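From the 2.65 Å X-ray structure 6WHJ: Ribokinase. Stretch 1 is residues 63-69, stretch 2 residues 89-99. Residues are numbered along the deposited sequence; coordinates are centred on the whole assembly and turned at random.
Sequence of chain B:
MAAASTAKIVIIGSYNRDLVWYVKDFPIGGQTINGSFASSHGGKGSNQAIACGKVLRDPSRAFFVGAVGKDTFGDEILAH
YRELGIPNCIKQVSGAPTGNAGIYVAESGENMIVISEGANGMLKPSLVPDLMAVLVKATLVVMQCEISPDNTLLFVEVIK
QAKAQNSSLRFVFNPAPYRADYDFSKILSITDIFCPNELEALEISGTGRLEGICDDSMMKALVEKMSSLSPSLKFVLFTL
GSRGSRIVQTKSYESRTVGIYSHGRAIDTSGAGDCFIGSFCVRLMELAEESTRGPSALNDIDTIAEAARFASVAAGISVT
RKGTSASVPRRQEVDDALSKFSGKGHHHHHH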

# COMPACT_ATOMS: atom_id res chain seq x y z
N PHE B 63 15.72 3.91 -24.78
CA PHE B 63 15.21 2.56 -25.00
C PHE B 63 15.03 1.93 -23.63
O PHE B 63 16.00 1.84 -22.86
CB PHE B 63 16.17 1.75 -25.88
CG PHE B 63 15.60 0.43 -26.37
CD1 PHE B 63 14.64 0.41 -27.37
CD2 PHE B 63 16.05 -0.78 -25.86
CE1 PHE B 63 14.13 -0.80 -27.82
CE2 PHE B 63 15.54 -1.98 -26.31
CZ PHE B 63 14.58 -1.99 -27.29
N PHE B 64 13.81 1.52 -23.30
CA PHE B 64 13.54 0.93 -21.99
C PHE B 64 13.42 -0.59 -22.14
O PHE B 64 12.75 -1.08 -23.05
CB PHE B 64 12.27 1.51 -21.36
CG PHE B 64 11.89 0.86 -20.05
CD1 PHE B 64 12.80 0.80 -19.00
CD2 PHE B 64 10.61 0.34 -19.85
CE1 PHE B 64 12.47 0.20 -17.80
CE2 PHE B 64 10.27 -0.25 -18.64
CZ PHE B 64 11.20 -0.32 -17.62
N VAL B 65 14.08 -1.31 -21.24
CA VAL B 65 14.05 -2.76 -21.20
C VAL B 65 13.50 -3.17 -19.85
O VAL B 65 14.11 -2.88 -18.82
CB VAL B 65 15.44 -3.37 -21.42
CG1 VAL B 65 15.36 -4.89 -21.45
CG2 VAL B 65 16.09 -2.79 -22.67
N GLY B 66 12.34 -3.83 -19.85
CA GLY B 66 11.70 -4.25 -18.61
C GLY B 66 10.63 -5.29 -18.88
O GLY B 66 10.27 -5.56 -20.02
N ALA B 67 10.11 -5.86 -17.79
CA ALA B 67 9.10 -6.91 -17.86
C ALA B 67 7.92 -6.55 -16.95
O ALA B 67 8.11 -6.08 -15.82
CB ALA B 67 9.66 -8.27 -17.46
N VAL B 68 6.71 -6.74 -17.48
CA VAL B 68 5.46 -6.49 -16.77
C VAL B 68 4.54 -7.70 -17.00
O VAL B 68 4.80 -8.55 -17.85
CB VAL B 68 4.77 -5.20 -17.24
CG1 VAL B 68 5.68 -3.99 -17.02
CG2 VAL B 68 4.33 -5.32 -18.72
N GLY B 69 3.46 -7.75 -16.23
CA GLY B 69 2.55 -8.87 -16.31
C GLY B 69 1.58 -8.75 -17.47
O GLY B 69 1.51 -7.74 -18.16
N CYS B 89 11.47 -2.58 -25.32
CA CYS B 89 11.06 -3.97 -25.52
C CYS B 89 10.50 -4.50 -24.19
O CYS B 89 10.98 -5.48 -23.62
CB CYS B 89 12.20 -4.84 -26.06
SG CYS B 89 13.68 -4.89 -25.06
N ILE B 90 9.47 -3.83 -23.69
CA ILE B 90 8.75 -4.28 -22.50
C ILE B 90 8.08 -5.61 -22.80
O ILE B 90 7.14 -5.69 -23.60
CB ILE B 90 7.73 -3.24 -22.00
CG1 ILE B 90 8.39 -1.89 -21.73
CG2 ILE B 90 7.03 -3.77 -20.78
CD1 ILE B 90 7.42 -0.78 -21.46
N LYS B 91 8.60 -6.68 -22.21
CA LYS B 91 8.05 -8.01 -22.38
C LYS B 91 6.93 -8.25 -21.37
O LYS B 91 7.11 -8.02 -20.17
CB LYS B 91 9.16 -9.04 -22.21
CG LYS B 91 10.25 -8.99 -23.31
CD LYS B 91 9.72 -8.92 -24.74
CE LYS B 91 10.88 -8.66 -25.71
NZ LYS B 91 10.51 -8.44 -27.14
N GLN B 92 5.78 -8.73 -21.84
CA GLN B 92 4.68 -9.07 -20.94
C GLN B 92 4.73 -10.57 -20.63
O GLN B 92 4.70 -11.39 -21.55
CB GLN B 92 3.34 -8.68 -21.54
CG GLN B 92 3.08 -7.20 -21.43
CD GLN B 92 1.67 -6.78 -21.82
OE1 GLN B 92 1.33 -6.67 -23.00
NE2 GLN B 92 0.84 -6.55 -20.80
N VAL B 93 4.80 -10.92 -19.34
CA VAL B 93 4.97 -12.30 -18.88
C VAL B 93 3.78 -12.71 -18.04
O VAL B 93 3.10 -11.88 -17.42
CB VAL B 93 6.29 -12.49 -18.08
CG1 VAL B 93 7.49 -12.07 -18.90
CG2 VAL B 93 6.24 -11.72 -16.79
N SER B 94 3.50 -14.02 -18.01
CA SER B 94 2.38 -14.56 -17.26
C SER B 94 2.78 -15.11 -15.90
O SER B 94 1.90 -15.52 -15.13
CB SER B 94 1.66 -15.65 -18.05
OG SER B 94 2.58 -16.61 -18.53
N GLY B 95 4.08 -15.15 -15.59
CA GLY B 95 4.51 -15.77 -14.35
C GLY B 95 4.06 -14.98 -13.13
O GLY B 95 3.64 -15.55 -12.12
N ALA B 96 4.25 -13.67 -13.17
CA ALA B 96 3.90 -12.78 -12.08
C ALA B 96 3.00 -11.66 -12.58
O ALA B 96 2.89 -11.44 -13.79
CB ALA B 96 5.18 -12.18 -11.46
N PRO B 97 2.31 -10.96 -11.68
CA PRO B 97 1.65 -9.70 -12.06
C PRO B 97 2.69 -8.59 -12.25
O PRO B 97 3.85 -8.72 -11.86
CB PRO B 97 0.74 -9.40 -10.87
CG PRO B 97 1.41 -10.05 -9.72
CD PRO B 97 2.00 -11.32 -10.28
N THR B 98 2.25 -7.50 -12.87
CA THR B 98 3.07 -6.30 -12.94
C THR B 98 3.49 -5.87 -11.53
O THR B 98 2.72 -5.98 -10.58
CB THR B 98 2.29 -5.18 -13.63
OG1 THR B 98 2.05 -5.54 -15.00
CG2 THR B 98 3.07 -3.85 -13.59
N GLY B 99 4.74 -5.44 -11.40
CA GLY B 99 5.23 -4.99 -10.11
C GLY B 99 4.46 -3.79 -9.60
O GLY B 99 3.91 -2.99 -10.37
O HOH W 1 6.40 -5.04 -13.57

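Stretch 2 runs alongside stretch 1 as a parallel partner, and in such a pairing the amides of one chain reach carbonyls of the other in slanted, staggered fashion. The first link is at Cys89, whose N donates to Phe64 O (3.0 Å). Its thiol, compact and polarizable, lies among apolar groups: SG is 3.7 Å from Phe63 CE2, approaching that ring obliquely, and 4.0 Å from Val65 CG1.

Ile90 has a branched, wholly hydrocarbon side chain suited to a buried site. Its CG1 packs 3.7 Å from Phe64 CD2, and its CG2 lies 3.7 Å from Val68 CG2. Across from it, Gly66 leaves room for the Phe64 ring; a CB there would clash with Phe64 CZ.

Lys91 turns both its N and its O toward stretch 1, reaching the residues that flank Ala67: its N donates to Gly66 O (3.0 Å), and its O accepts from Val68 N (3.0 Å). Its side chain shares a sheet face with that of Ala67, but its end leads away from stretch 1, so the charged amine need not be buried here.

Gln92 joins Val68 on the other face. Its aliphatic portion packs against the valine, CG to Val68 CG2 at 3.5 Å, while the amide at its tip provides a donor, NE2 to Gly69 O (3.0 Å). Val93 N then closes the ladder on Val68 O (2.8 Å).

Ser94 and Gly95 make no contact with stretch 1, but the chain returns at Thr98, where OG1 accepts from Gly69 N (2.9 Å) and also lies 3.5 Å from Val68 CB. Glycine suits this crowded spot: a CB on Gly69 would clash with Thr98 N, Pro97 C and Ala96 O. Finally, a water bridges the stretches, accepting from Gly99 N (2.8 Å from the water O) and donating to Ala67 O (3.0 Å from the water O).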